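Long-range contact in interferon-inducible and double-stranded-dependent eIF-2kinase (Carassius auratus, PDB 4KMF), which binds Z-DNA through this N-terminal Zalpha domain and, as a PKR-like kinase, probably phosphorylates the translation initiation factor eIF2alpha: residues 40-50 with 54-62. Residues are numbered along the deposited sequence; the frame is centred on the assembly and turned at random.
With nucleotides of chain B.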
loop_
_atom_site.group_PDB
_atom_site.type_symbol
_atom_site.label_atom_id
_atom_site.label_comp_id
_atom_site.label_asym_id
_atom_site.label_seq_id
_atom_site.Cartn_x
_atom_site.Cartn_y
_atom_site.Cartn_z
ATOM N N LEU A 40 -0.146 -14.410 2.131
ATOM C CA LEU A 40 -0.504 -15.052 0.850
ATOM C C LEU A 40 0.648 -14.935 -0.169
ATOM O O LEU A 40 0.967 -15.901 -0.859
ATOM C CB LEU A 40 -1.774 -14.427 0.262
ATOM C CG LEU A 40 -3.048 -14.896 0.990
ATOM C CD1 LEU A 40 -4.275 -14.085 0.556
ATOM C CD2 LEU A 40 -3.251 -16.401 0.830
ATOM N N TYR A 41 1.265 -13.752 -0.263
ATOM C CA TYR A 41 2.364 -13.581 -1.213
ATOM C C TYR A 41 3.626 -14.336 -0.787
ATOM O O TYR A 41 4.323 -14.859 -1.661
ATOM C CB TYR A 41 2.631 -12.096 -1.532
ATOM C CG TYR A 41 1.590 -11.516 -2.481
ATOM C CD1 TYR A 41 0.413 -10.915 -1.980
ATOM C CD2 TYR A 41 1.759 -11.582 -3.865
ATOM C CE1 TYR A 41 -0.566 -10.399 -2.834
ATOM C CE2 TYR A 41 0.773 -11.069 -4.737
ATOM C CZ TYR A 41 -0.395 -10.491 -4.206
ATOM O OH TYR A 41 -1.354 -9.998 -5.082
ATOM N N ASN A 42 3.896 -14.452 0.529
ATOM C CA ASN A 42 4.994 -15.347 0.994
ATOM C C ASN A 42 4.680 -16.790 0.622
ATOM O O ASN A 42 5.551 -17.504 0.120
ATOM C CB ASN A 42 5.139 -15.331 2.526
ATOM C CG ASN A 42 5.675 -14.034 3.073
ATOM O OD1 ASN A 42 6.332 -13.275 2.382
ATOM N ND2 ASN A 42 5.450 -13.816 4.364
ATOM N N LEU A 43 3.428 -17.208 0.849
ATOM C CA LEU A 43 2.979 -18.562 0.489
ATOM C C LEU A 43 3.077 -18.798 -1.014
ATOM O O LEU A 43 3.278 -19.912 -1.455
ATOM C CB LEU A 43 1.560 -18.828 1.005
ATOM C CG LEU A 43 1.416 -19.083 2.498
ATOM C CD1 LEU A 43 -0.038 -19.071 2.886
ATOM C CD2 LEU A 43 2.070 -20.439 2.850
ATOM N N GLN A 44 2.938 -17.759 -1.818
ATOM C CA GLN A 44 3.158 -17.894 -3.235
ATOM C C GLN A 44 4.640 -18.054 -3.592
ATOM O O GLN A 44 5.004 -18.895 -4.428
ATOM C CB GLN A 44 2.559 -16.693 -3.941
ATOM C CG GLN A 44 2.625 -16.854 -5.452
ATOM C CD GLN A 44 1.896 -15.779 -6.150
ATOM O OE1 GLN A 44 0.917 -16.047 -6.844
ATOM N NE2 GLN A 44 2.370 -14.551 -6.010
ATOM N N ARG A 45 5.503 -17.280 -2.937
ATOM C CA ARG A 45 6.943 -17.448 -3.085
ATOM C C ARG A 45 7.394 -18.851 -2.699
ATOM O O ARG A 45 8.304 -19.384 -3.300
ATOM C CB ARG A 45 7.702 -16.437 -2.234
ATOM C CG ARG A 45 7.670 -15.044 -2.753
ATOM C CD ARG A 45 8.637 -14.149 -1.961
ATOM N NE ARG A 45 9.932 -14.062 -2.649
ATOM C CZ ARG A 45 11.034 -13.474 -2.161
ATOM N NH1 ARG A 45 11.037 -12.886 -0.967
ATOM N NH2 ARG A 45 12.139 -13.445 -2.889
ATOM N N SER A 46 6.703 -19.467 -1.749
ATOM C CA SER A 46 7.107 -20.761 -1.235
ATOM C C SER A 46 6.348 -21.892 -1.903
ATOM O O SER A 46 6.420 -23.040 -1.460
ATOM C CB SER A 46 7.013 -20.817 0.292
ATOM O OG SER A 46 5.687 -20.654 0.760
ATOM N N ASN A 47 5.627 -21.552 -2.971
ATOM C CA ASN A 47 4.962 -22.516 -3.866
ATOM C C ASN A 47 3.850 -23.293 -3.161
ATOM O O ASN A 47 3.569 -24.453 -3.479
ATOM C CB ASN A 47 5.992 -23.433 -4.556
ATOM C CG ASN A 47 5.380 -24.281 -5.663
ATOM O OD1 ASN A 47 4.635 -23.782 -6.514
ATOM N ND2 ASN A 47 5.692 -25.583 -5.654
ATOM N N GLN A 48 3.176 -22.641 -2.220
ATOM C CA GLN A 48 2.090 -23.320 -1.507
ATOM C C GLN A 48 0.710 -22.876 -2.011
ATOM O O GLN A 48 -0.278 -23.598 -1.872
ATOM C CB GLN A 48 2.209 -23.074 -0.007
ATOM C CG GLN A 48 3.518 -23.634 0.577
ATOM C CD GLN A 48 3.650 -23.403 2.063
ATOM O OE1 GLN A 48 4.436 -22.545 2.532
ATOM N NE2 GLN A 48 2.870 -24.140 2.822
ATOM N N VAL A 49 0.642 -21.667 -2.554
ATOM C CA VAL A 49 -0.594 -21.115 -3.094
ATOM C C VAL A 49 -0.300 -20.412 -4.409
ATOM O O VAL A 49 0.859 -20.135 -4.711
ATOM C CB VAL A 49 -1.328 -20.089 -2.112
ATOM C CG1 VAL A 49 -1.654 -20.714 -0.758
ATOM C CG2 VAL A 49 -0.527 -18.824 -1.923
ATOM N N PHE A 50 -1.347 -20.146 -5.188
ATOM C CA PHE A 50 -1.247 -19.302 -6.392
ATOM C C PHE A 50 -2.451 -18.358 -6.443
ATOM O O PHE A 50 -3.504 -18.623 -5.852
ATOM C CB PHE A 50 -1.156 -20.164 -7.666
ATOM C CG PHE A 50 -2.416 -20.896 -7.969
ATOM C CD1 PHE A 50 -3.341 -20.361 -8.869
ATOM C CD2 PHE A 50 -2.706 -22.094 -7.327
ATOM C CE1 PHE A 50 -4.536 -21.054 -9.135
ATOM C CE2 PHE A 50 -3.887 -22.777 -7.581
ATOM C CZ PHE A 50 -4.803 -22.254 -8.480
ATOM N N GLU A 54 -7.137 -12.292 -11.242
ATOM C CA GLU A 54 -8.339 -11.531 -11.253
ATOM C C GLU A 54 -8.144 -10.329 -10.330
ATOM O O GLU A 54 -7.182 -10.269 -9.581
ATOM C CB GLU A 54 -9.488 -12.387 -10.803
ATOM C CG GLU A 54 -9.929 -13.353 -11.870
ATOM C CD GLU A 54 -10.795 -14.481 -11.314
ATOM O OE1 GLU A 54 -11.980 -14.594 -11.714
ATOM O OE2 GLU A 54 -10.300 -15.250 -10.469
ATOM N N LYS A 55 -9.053 -9.366 -10.404
ATOM C CA LYS A 55 -9.094 -8.250 -9.449
ATOM C C LYS A 55 -10.509 -8.244 -8.869
ATOM O O LYS A 55 -11.444 -7.888 -9.578
ATOM C CB LYS A 55 -8.772 -6.919 -10.157
ATOM C CG LYS A 55 -7.369 -6.863 -10.701
ATOM C CD LYS A 55 -7.069 -5.574 -11.519
ATOM C CE LYS A 55 -5.753 -5.734 -12.215
ATOM N NZ LYS A 55 -5.393 -4.533 -13.001
ATOM N N PRO A 56 -10.679 -8.656 -7.586
ATOM C CA PRO A 56 -9.639 -9.096 -6.653
ATOM C C PRO A 56 -9.071 -10.490 -6.978
ATOM O O PRO A 56 -9.783 -11.327 -7.527
ATOM C CB PRO A 56 -10.380 -9.144 -5.302
ATOM C CG PRO A 56 -11.794 -9.405 -5.663
ATOM C CD PRO A 56 -12.021 -8.693 -6.968
ATOM N N PRO A 57 -7.793 -10.730 -6.657
ATOM C CA PRO A 57 -7.217 -12.064 -6.903
ATOM C C PRO A 57 -7.891 -13.135 -6.077
ATOM O O PRO A 57 -8.245 -12.899 -4.908
ATOM C CB PRO A 57 -5.752 -11.926 -6.469
ATOM C CG PRO A 57 -5.516 -10.418 -6.247
ATOM C CD PRO A 57 -6.846 -9.791 -6.020
ATOM N N VAL A 58 -8.069 -14.297 -6.699
ATOM C CA VAL A 58 -8.622 -15.483 -6.043
ATOM C C VAL A 58 -7.450 -16.416 -5.738
ATOM O O VAL A 58 -6.577 -16.653 -6.603
ATOM C CB VAL A 58 -9.685 -16.150 -6.935
ATOM C CG1 VAL A 58 -10.136 -17.481 -6.351
ATOM C CG2 VAL A 58 -10.856 -15.205 -7.133
ATOM N N TRP A 59 -7.385 -16.901 -4.500
ATOM C CA TRP A 59 -6.217 -17.660 -4.041
ATOM C C TRP A 59 -6.619 -19.096 -3.859
ATOM O O TRP A 59 -7.751 -19.372 -3.416
ATOM C CB TRP A 59 -5.735 -17.119 -2.710
ATOM C CG TRP A 59 -5.165 -15.738 -2.841
ATOM C CD1 TRP A 59 -5.837 -14.541 -2.706
ATOM C CD2 TRP A 59 -3.804 -15.414 -3.130
ATOM N NE1 TRP A 59 -4.967 -13.489 -2.919
ATOM C CE2 TRP A 59 -3.716 -13.997 -3.174
ATOM C CE3 TRP A 59 -2.632 -16.193 -3.371
ATOM C CZ2 TRP A 59 -2.490 -13.326 -3.426
ATOM C CZ3 TRP A 59 -1.422 -15.535 -3.611
ATOM C CH2 TRP A 59 -1.363 -14.105 -3.631
ATOM N N ASP A 60 -5.722 -20.010 -4.207
ATOM C CA ASP A 60 -5.980 -21.421 -3.920
ATOM C C ASP A 60 -4.680 -22.177 -3.711
ATOM O O ASP A 60 -3.593 -21.637 -3.921
ATOM C CB ASP A 60 -6.768 -22.046 -5.070
ATOM C CG ASP A 60 -7.527 -23.261 -4.642
ATOM O OD1 ASP A 60 -8.197 -23.816 -5.514
ATOM O OD2 ASP A 60 -7.485 -23.641 -3.437
ATOM N N LEU A 61 -4.803 -23.430 -3.276
ATOM C CA LEU A 61 -3.650 -24.284 -3.006
ATOM C C LEU A 61 -2.963 -24.785 -4.268
ATOM O O LEU A 61 -3.630 -25.161 -5.224
ATOM C CB LEU A 61 -4.085 -25.484 -2.155
ATOM C CG LEU A 61 -4.686 -25.164 -0.788
ATOM C CD1 LEU A 61 -5.131 -26.413 -0.140
ATOM C CD2 LEU A 61 -3.682 -24.460 0.126
ATOM N N MET A 62 -1.630 -24.781 -4.277
ATOM C CA MET A 62 -0.863 -25.407 -5.352
ATOM C C MET A 62 -1.101 -26.910 -5.353
ATOM O O MET A 62 -1.278 -27.486 -4.286
ATOM C CB MET A 62 0.620 -25.143 -5.183
ATOM C CG MET A 62 1.073 -23.859 -5.751
ATOM S SD MET A 62 1.186 -23.849 -7.553
ATOM C CE MET A 62 1.875 -22.200 -7.721
ATOM P P DG B 3 -9.218 -5.347 -6.184
ATOM O OP1 DG B 3 -10.390 -5.590 -7.041
ATOM O OP2 DG B 3 -9.294 -5.819 -4.774
ATOM O "O5'" DG B 3 -7.898 -5.955 -6.883
ATOM C "C5'" DG B 3 -6.655 -5.797 -6.236
ATOM C "C4'" DG B 3 -5.499 -6.282 -7.095
ATOM O "O4'" DG B 3 -5.337 -5.403 -8.233
ATOM C "C3'" DG B 3 -4.197 -6.136 -6.328
ATOM O "O3'" DG B 3 -3.916 -7.378 -5.654
ATOM C "C2'" DG B 3 -3.133 -5.819 -7.373
ATOM C "C1'" DG B 3 -3.934 -5.253 -8.538
ATOM N N9 DG B 3 -3.787 -3.842 -8.790
ATOM C C8 DG B 3 -3.490 -3.253 -9.992
ATOM N N7 DG B 3 -3.499 -1.936 -9.910
ATOM C C5 DG B 3 -3.830 -1.650 -8.587
ATOM C C6 DG B 3 -4.015 -0.404 -7.921
ATOM O O6 DG B 3 -3.877 0.759 -8.376
ATOM N N1 DG B 3 -4.347 -0.577 -6.577
ATOM C C2 DG B 3 -4.526 -1.783 -5.942
ATOM N N2 DG B 3 -4.829 -1.751 -4.628
ATOM N N3 DG B 3 -4.376 -2.958 -6.567
ATOM C C4 DG B 3 -4.024 -2.826 -7.883
ATOM P P DG B 5 -2.285 -4.987 1.045
ATOM O OP1 DG B 5 -3.597 -5.638 0.995
ATOM O OP2 DG B 5 -1.975 -3.947 2.072
ATOM O "O5'" DG B 5 -1.133 -6.092 1.118
ATOM C "C5'" DG B 5 0.235 -5.692 1.227
ATOM C "C4'" DG B 5 1.060 -6.948 1.068
ATOM O "O4'" DG B 5 0.862 -7.560 -0.225
ATOM C "C3'" DG B 5 2.538 -6.661 1.198
ATOM O "O3'" DG B 5 2.853 -7.074 2.518
ATOM C "C2'" DG B 5 3.207 -7.583 0.192
ATOM C "C1'" DG B 5 2.107 -8.021 -0.746
ATOM N N9 DG B 5 2.192 -7.409 -2.078
ATOM C C8 DG B 5 2.190 -8.079 -3.286
ATOM N N7 DG B 5 2.241 -7.288 -4.317
ATOM C C5 DG B 5 2.302 -5.999 -3.767
ATOM C C6 DG B 5 2.346 -4.740 -4.428
ATOM O O6 DG B 5 2.366 -4.569 -5.661
ATOM N N1 DG B 5 2.387 -3.651 -3.540
ATOM C C2 DG B 5 2.371 -3.792 -2.161
ATOM N N2 DG B 5 2.396 -2.654 -1.450
ATOM N N3 DG B 5 2.270 -4.996 -1.522
ATOM C C4 DG B 5 2.284 -6.055 -2.386
ATOM P P DC B 4 -3.681 -7.448 -4.072
ATOM O OP1 DC B 4 -3.361 -8.848 -3.706
ATOM O OP2 DC B 4 -4.797 -6.826 -3.367
ATOM O "O5'" DC B 4 -2.409 -6.513 -3.920
ATOM C "C5'" DC B 4 -1.376 -6.786 -2.936
ATOM C "C4'" DC B 4 -1.068 -5.478 -2.200
ATOM O "O4'" DC B 4 -0.494 -4.515 -3.121
ATOM C "C3'" DC B 4 -2.276 -4.763 -1.597
ATOM O "O3'" DC B 4 -1.947 -4.204 -0.316
ATOM C "C2'" DC B 4 -2.576 -3.643 -2.577
ATOM C "C1'" DC B 4 -1.158 -3.271 -2.939
ATOM N N1 DC B 4 -1.083 -2.475 -4.172
ATOM C C2 DC B 4 -1.216 -1.084 -4.101
ATOM O O2 DC B 4 -1.388 -0.549 -3.008
ATOM N N3 DC B 4 -1.134 -0.357 -5.250
ATOM C C4 DC B 4 -0.966 -0.979 -6.429
ATOM N N4 DC B 4 -0.856 -0.242 -7.522
ATOM C C5 DC B 4 -0.819 -2.406 -6.525
ATOM C C6 DC B 4 -0.898 -3.111 -5.387
HETATM O O HOH W 1 -6.382 -19.035 -7.473
#
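F50 and D60 form an antiparallel hydrogen-bonded pair, F50 N to D60 O at 3.0 Å and D60 N to F50 O at 3.1 Å, and M62 N reaches Q48 O nearly straight to extend the pairing beyond V49 and L61. These bonds close the two strands of the beta hairpin, the wing of the winged helix-turn-helix domain; side chains, chiefly W59, join it to helix 33-45. CD1 of L40 sits 3.6 Å from the centroid of the five-membered ring of W59, a CH-pi contact only 9° off the normal, while V49 CG2 approaches W59 CE3. W59 holds CG anti to the backbone carbonyl carbon (chi1 -68°), which sends the six-membered edge of the indole into one face of Y41. The pair is T-shaped, centroids 4.9 Å apart and planes at 84°. C8 of DG5 of chain B covers the opposite face of Y41, and the tyrosine hydroxyl donates to OP1 of DC4 of chain B, Y41 OH to OP1 being 2.7 Å. P57 CG packs beside the same phosphate. Farther along, the methyl of M62 meets F50 CB, its sulfur lying obliquely to the ring. Replacing W59 by an alanine would take the indole from between Y41, L40 and V49, which is likely to open a gap behind the phenol and let it tilt off the guanine. Indole on one side, base on the other and phosphate at the hydroxyl hold the tyrosine ring from three sides, consistent with the hairpin's packing setting Y41 for Z-DNA.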